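PDB 6ZXU: oxidoreductase, NAD-binding/iron-sulfur cluster-binding protein from Nitratireductor pacificus pht-3B, which binds cobalamin and two [4Fe-4S] clusters and acts as a catabolic reductive dehalogenase, removing halogen from organohalide substrates. Local coordinates for residues M463-H477 and K515-V527. Residues are numbered along the deposited sequence; the frame is centred on the assembly and turned at random.
Sequences MAAHCRRMGYSARSH and KSIVFTTDLPMSV
F519 projects from strand 515-521 onto helix 463-469. F519 CB packs 3.6 Å from S476 CA. CG lies between the backbone N and the carbonyl carbon (chi1 74°), which lays the ring flat against the helix, one face on the backbone of M463 and A464. F519 CD2 meets A464 CB, F519 CE1 sits 3.6 Å from M463 CB, F519 CE2 lies 3.9 Å from C467 SG, and at the tip F519 CZ packs on M463 CB and CE. Both sulfurs, M463 SD and C467 SG, approach obliquely, a Met-aromatic and a Cys sulfur-aromatic contact.

Strand 474-477 runs antiparallel to 515-521 as an outer strand of a four-stranded sheet, with R475-T520 and H477-V518 as hydrogen-bonded pairs. On the sheet face away from F519, H477 NE2 and T520 OG1 share a nearly straight hydrogen bond of 2.8 Å (170°), the hydroxyl lying near the imidazole plane. Where strand 515-521 ends, beside the start of 474-477, S473 O accepts from D522 N at 3.1 Å and from T521 OG1 at 3.0 Å. T521 OG1 accepts from L523 N at 3.2 Å, forming an ST turn. The turn carries L523 CD1 over one face of the Y472 ring in a CH-pi contact, 4.0 Å from its centroid. K363 forms a salt bridge with D522.

The F519 ring thus gives the helix an apolar, sulfur-lined contact, with T521 OG1 a polar atom on that face held by its two bonds, while T520 OG1, gripped by H477 and H420, probably fixes the imidazole's rotation, on a strand that near its start hydrogen-bonds cobalamin through K515 NZ and S516 O.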
loop_
_atom_site.group_PDB
_atom_site.type_symbol
_atom_site.label_atom_id
_atom_site.label_comp_id
_atom_site.label_asym_id
_atom_site.label_seq_id
_atom_site.Cartn_x
_atom_site.Cartn_y
_atom_site.Cartn_z
ATOM N N MET A 463 -1.930 -3.307 15.273
ATOM C CA MET A 463 -2.178 -2.127 16.088
ATOM C C MET A 463 -3.471 -2.245 16.875
ATOM O O MET A 463 -3.507 -1.915 18.058
ATOM C CB MET A 463 -2.166 -0.871 15.236
ATOM C CG MET A 463 -0.737 -0.517 14.780
ATOM S SD MET A 463 -0.728 0.852 13.620
ATOM C CE MET A 463 -0.949 2.243 14.727
ATOM N N ALA A 464 -4.532 -2.654 16.237
ATOM C CA ALA A 464 -5.791 -2.881 16.899
ATOM C C ALA A 464 -5.666 -3.962 17.975
ATOM O O ALA A 464 -6.237 -3.826 19.061
ATOM C CB ALA A 464 -6.853 -3.237 15.905
ATOM N N ALA A 465 -4.888 -5.008 17.718
ATOM C CA ALA A 465 -4.649 -6.072 18.745
ATOM C C ALA A 465 -3.946 -5.530 19.937
ATOM O O ALA A 465 -4.287 -5.875 21.086
ATOM C CB ALA A 465 -3.861 -7.223 18.178
ATOM N N HIS A 466 -3.052 -4.558 19.752
ATOM C CA HIS A 466 -2.393 -3.938 20.863
ATOM C C HIS A 466 -3.297 -3.075 21.678
ATOM O O HIS A 466 -3.269 -3.077 22.906
ATOM C CB HIS A 466 -1.128 -3.143 20.429
ATOM C CG HIS A 466 -0.273 -2.711 21.580
ATOM N ND1 HIS A 466 0.312 -3.606 22.459
ATOM C CD2 HIS A 466 0.108 -1.487 21.978
ATOM C CE1 HIS A 466 0.982 -2.940 23.371
ATOM N NE2 HIS A 466 0.873 -1.649 23.107
ATOM N N CYS A 467 -4.157 -2.341 21.013
ATOM C CA CYS A 467 -5.192 -1.591 21.731
ATOM C C CYS A 467 -6.046 -2.528 22.624
ATOM O O CYS A 467 -6.356 -2.158 23.719
ATOM C CB CYS A 467 -6.126 -0.825 20.741
ATOM S SG CYS A 467 -5.314 0.604 20.000
ATOM N N ARG A 468 -6.434 -3.669 22.087
ATOM C CA ARG A 468 -7.281 -4.638 22.821
ATOM C C ARG A 468 -6.491 -5.200 24.027
ATOM O O ARG A 468 -7.030 -5.324 25.101
ATOM C CB ARG A 468 -7.808 -5.678 21.952
ATOM C CG ARG A 468 -8.757 -5.213 20.886
ATOM C CD ARG A 468 -9.507 -6.293 20.156
ATOM N NE ARG A 468 -8.619 -7.250 19.549
ATOM C CZ ARG A 468 -8.083 -7.174 18.344
ATOM N NH1 ARG A 468 -8.330 -6.148 17.558
ATOM N NH2 ARG A 468 -7.300 -8.145 17.905
ATOM N N ARG A 469 -5.197 -5.429 23.874
ATOM C CA ARG A 469 -4.335 -5.821 24.948
ATOM C C ARG A 469 -4.374 -4.843 26.081
ATOM O O ARG A 469 -4.335 -5.208 27.253
ATOM C CB ARG A 469 -2.911 -6.015 24.441
ATOM C CG ARG A 469 -1.907 -6.396 25.488
ATOM C CD ARG A 469 -0.491 -6.567 24.945
ATOM N NE ARG A 469 -0.394 -7.492 23.790
ATOM C CZ ARG A 469 -0.430 -8.838 23.855
ATOM N NH1 ARG A 469 -0.596 -9.532 25.020
ATOM N NH2 ARG A 469 -0.323 -9.525 22.719
ATOM N N MET A 470 -4.484 -3.577 25.762
ATOM C CA MET A 470 -4.567 -2.544 26.806
ATOM C C MET A 470 -5.982 -2.315 27.357
ATOM O O MET A 470 -6.196 -1.393 28.135
ATOM C CB MET A 470 -4.001 -1.233 26.224
ATOM C CG MET A 470 -2.560 -1.335 25.733
ATOM S SD MET A 470 -1.821 0.229 25.234
ATOM C CE MET A 470 -2.774 0.602 23.755
ATOM N N GLY A 471 -6.945 -3.065 26.850
ATOM C CA GLY A 471 -8.326 -2.973 27.271
ATOM C C GLY A 471 -9.124 -1.866 26.623
ATOM O O GLY A 471 -10.064 -1.319 27.236
ATOM N N TYR A 472 -8.815 -1.576 25.343
ATOM C CA TYR A 472 -9.614 -0.628 24.556
ATOM C C TYR A 472 -10.073 -1.294 23.310
ATOM O O TYR A 472 -9.249 -1.837 22.551
ATOM C CB TYR A 472 -8.778 0.623 24.261
ATOM C CG TYR A 472 -8.488 1.409 25.476
ATOM C CD1 TYR A 472 -9.400 2.359 25.946
ATOM C CD2 TYR A 472 -7.325 1.218 26.194
ATOM C CE1 TYR A 472 -9.167 3.077 27.108
ATOM C CE2 TYR A 472 -7.084 1.916 27.353
ATOM C CZ TYR A 472 -7.990 2.878 27.782
ATOM O OH TYR A 472 -7.706 3.592 28.910
ATOM N N SER A 473 -11.366 -1.366 23.095
ATOM C CA SER A 473 -11.916 -2.097 21.983
ATOM C C SER A 473 -11.332 -1.461 20.649
ATOM O O SER A 473 -11.126 -0.275 20.575
ATOM C CB SER A 473 -13.422 -1.986 21.960
ATOM O OG SER A 473 -14.013 -2.835 21.037
ATOM N N ALA A 474 -11.067 -2.302 19.681
ATOM C CA ALA A 474 -10.461 -1.845 18.413
ATOM C C ALA A 474 -10.718 -2.891 17.366
ATOM O O ALA A 474 -10.658 -4.097 17.641
ATOM C CB ALA A 474 -8.999 -1.596 18.594
ATOM N N ARG A 475 -11.070 -2.433 16.167
ATOM C CA ARG A 475 -11.326 -3.287 15.032
ATOM C C ARG A 475 -10.716 -2.669 13.786
ATOM O O ARG A 475 -10.882 -1.466 13.545
ATOM C CB ARG A 475 -12.808 -3.448 14.842
ATOM C CG ARG A 475 -13.099 -4.373 13.712
ATOM C CD ARG A 475 -14.464 -4.896 13.665
ATOM N NE ARG A 475 -14.656 -5.669 12.432
ATOM C CZ ARG A 475 -14.532 -6.998 12.276
ATOM N NH1 ARG A 475 -14.190 -7.787 13.293
ATOM N NH2 ARG A 475 -14.776 -7.541 11.114
ATOM N N SER A 476 -9.982 -3.458 12.989
ATOM C CA SER A 476 -9.474 -2.914 11.704
ATOM C C SER A 476 -10.511 -3.097 10.598
ATOM O O SER A 476 -11.441 -3.875 10.693
ATOM C CB SER A 476 -8.137 -3.556 11.311
ATOM O OG SER A 476 -8.314 -4.861 10.955
ATOM N N HIS A 477 -10.363 -2.284 9.572
ATOM C CA HIS A 477 -11.281 -2.194 8.465
ATOM C C HIS A 477 -10.528 -2.263 7.150
ATOM O O HIS A 477 -9.928 -1.290 6.706
ATOM C CB HIS A 477 -12.035 -0.867 8.619
ATOM C CG HIS A 477 -12.784 -0.755 9.907
ATOM N ND1 HIS A 477 -14.024 -1.279 10.111
ATOM C CD2 HIS A 477 -12.450 -0.137 11.050
ATOM C CE1 HIS A 477 -14.433 -0.982 11.323
ATOM N NE2 HIS A 477 -13.501 -0.280 11.902
ATOM N N LYS A 515 -3.140 3.475 -0.729
ATOM C CA LYS A 515 -4.273 2.794 -0.213
ATOM C C LYS A 515 -4.288 3.125 1.271
ATOM O O LYS A 515 -3.272 3.287 1.878
ATOM C CB LYS A 515 -4.317 1.254 -0.433
ATOM C CG LYS A 515 -4.472 0.772 -1.880
ATOM C CD LYS A 515 -5.875 1.076 -2.428
ATOM C CE LYS A 515 -6.136 0.280 -3.623
ATOM N NZ LYS A 515 -7.571 0.410 -4.031
ATOM N N SER A 516 -5.493 3.319 1.791
ATOM C CA SER A 516 -5.678 3.571 3.196
ATOM C C SER A 516 -6.075 2.256 3.844
ATOM O O SER A 516 -6.661 1.383 3.249
ATOM C CB SER A 516 -6.771 4.612 3.436
ATOM O OG SER A 516 -7.971 4.198 2.831
ATOM N N ILE A 517 -5.744 2.171 5.119
ATOM C CA ILE A 517 -6.347 1.230 6.063
ATOM C C ILE A 517 -6.810 2.080 7.254
ATOM O O ILE A 517 -6.192 3.077 7.616
ATOM C CB ILE A 517 -5.309 0.134 6.451
ATOM C CG1 ILE A 517 -5.905 -0.977 7.325
ATOM C CG2 ILE A 517 -4.105 0.748 7.170
ATOM C CD1 ILE A 517 -6.782 -1.919 6.649
ATOM N N VAL A 518 -7.911 1.692 7.831
ATOM C CA VAL A 518 -8.480 2.309 9.021
ATOM C C VAL A 518 -8.677 1.252 10.096
ATOM O O VAL A 518 -9.051 0.119 9.820
ATOM C CB VAL A 518 -9.826 2.981 8.732
ATOM C CG1 VAL A 518 -10.377 3.602 9.975
ATOM C CG2 VAL A 518 -9.703 4.023 7.677
ATOM N N PHE A 519 -8.278 1.568 11.335
ATOM C CA PHE A 519 -8.834 0.844 12.454
ATOM C C PHE A 519 -9.474 1.804 13.396
ATOM O O PHE A 519 -8.957 2.889 13.635
ATOM C CB PHE A 519 -7.869 -0.102 13.202
ATOM C CG PHE A 519 -6.889 0.566 14.060
ATOM C CD1 PHE A 519 -5.625 0.919 13.554
ATOM C CD2 PHE A 519 -7.131 0.719 15.426
ATOM C CE1 PHE A 519 -4.683 1.501 14.364
ATOM C CE2 PHE A 519 -6.179 1.335 16.231
ATOM C CZ PHE A 519 -4.976 1.726 15.702
ATOM N N THR A 520 -10.644 1.396 13.881
ATOM C CA THR A 520 -11.372 2.186 14.876
ATOM C C THR A 520 -11.022 1.695 16.274
ATOM O O THR A 520 -10.654 0.539 16.453
ATOM C CB THR A 520 -12.854 2.152 14.619
ATOM O OG1 THR A 520 -13.326 0.806 14.514
ATOM C CG2 THR A 520 -13.160 2.902 13.273
ATOM N N THR A 521 -11.131 2.584 17.242
ATOM C CA THR A 521 -10.808 2.267 18.604
ATOM C C THR A 521 -11.480 3.208 19.575
ATOM O O THR A 521 -11.849 4.308 19.237
ATOM C CB THR A 521 -9.282 2.244 18.816
ATOM O OG1 THR A 521 -8.941 1.758 20.132
ATOM C CG2 THR A 521 -8.596 3.558 18.553
ATOM N N ASP A 522 -11.490 2.785 20.861
ATOM C CA ASP A 522 -11.848 3.665 21.995
ATOM C C ASP A 522 -10.671 4.269 22.735
ATOM O O ASP A 522 -10.874 5.126 23.604
ATOM C CB ASP A 522 -12.765 2.898 22.991
ATOM C CG ASP A 522 -14.129 2.615 22.412
ATOM O OD1 ASP A 522 -14.658 3.468 21.576
ATOM O OD2 ASP A 522 -14.645 1.507 22.766
ATOM N N LEU A 523 -9.427 3.926 22.385
ATOM C CA LEU A 523 -8.291 4.568 23.020
ATOM C C LEU A 523 -8.321 6.057 22.881
ATOM O O LEU A 523 -8.370 6.580 21.784
ATOM C CB LEU A 523 -6.999 4.051 22.443
ATOM C CG LEU A 523 -5.741 4.617 23.020
ATOM C CD1 LEU A 523 -5.548 4.065 24.433
ATOM C CD2 LEU A 523 -4.531 4.288 22.148
ATOM N N PRO A 524 -8.325 6.807 23.991
ATOM C CA PRO A 524 -8.373 8.293 23.883
ATOM C C PRO A 524 -7.127 8.896 23.278
ATOM O O PRO A 524 -6.026 8.639 23.778
ATOM C CB PRO A 524 -8.563 8.782 25.368
ATOM C CG PRO A 524 -9.170 7.598 26.026
ATOM C CD PRO A 524 -8.562 6.360 25.374
ATOM N N MET A 525 -7.327 9.683 22.202
ATOM C CA MET A 525 -6.217 10.264 21.453
ATOM C C MET A 525 -6.583 11.660 21.032
ATOM O O MET A 525 -7.740 11.847 20.666
ATOM C CB MET A 525 -5.940 9.418 20.200
ATOM C CG MET A 525 -5.501 8.017 20.461
ATOM S SD MET A 525 -5.409 6.914 19.018
ATOM C CE MET A 525 -7.136 6.834 18.571
ATOM N N SER A 526 -5.627 12.565 21.018
ATOM C CA SER A 526 -5.817 13.841 20.343
ATOM C C SER A 526 -5.963 13.645 18.809
ATOM O O SER A 526 -5.282 12.802 18.209
ATOM C CB SER A 526 -4.666 14.771 20.585
ATOM O OG SER A 526 -4.497 14.919 21.967
ATOM N N VAL A 527 -6.886 14.376 18.209
ATOM C CA VAL A 527 -7.209 14.221 16.792
ATOM C C VAL A 527 -6.439 15.220 15.998
ATOM O O VAL A 527 -5.962 16.235 16.533
ATOM C CB VAL A 527 -8.754 14.312 16.493
ATOM C CG1 VAL A 527 -9.480 13.271 17.254
ATOM C CG2 VAL A 527 -9.273 15.653 16.764
HETATM O O HOH W 1 -13.443 -0.169 24.748
#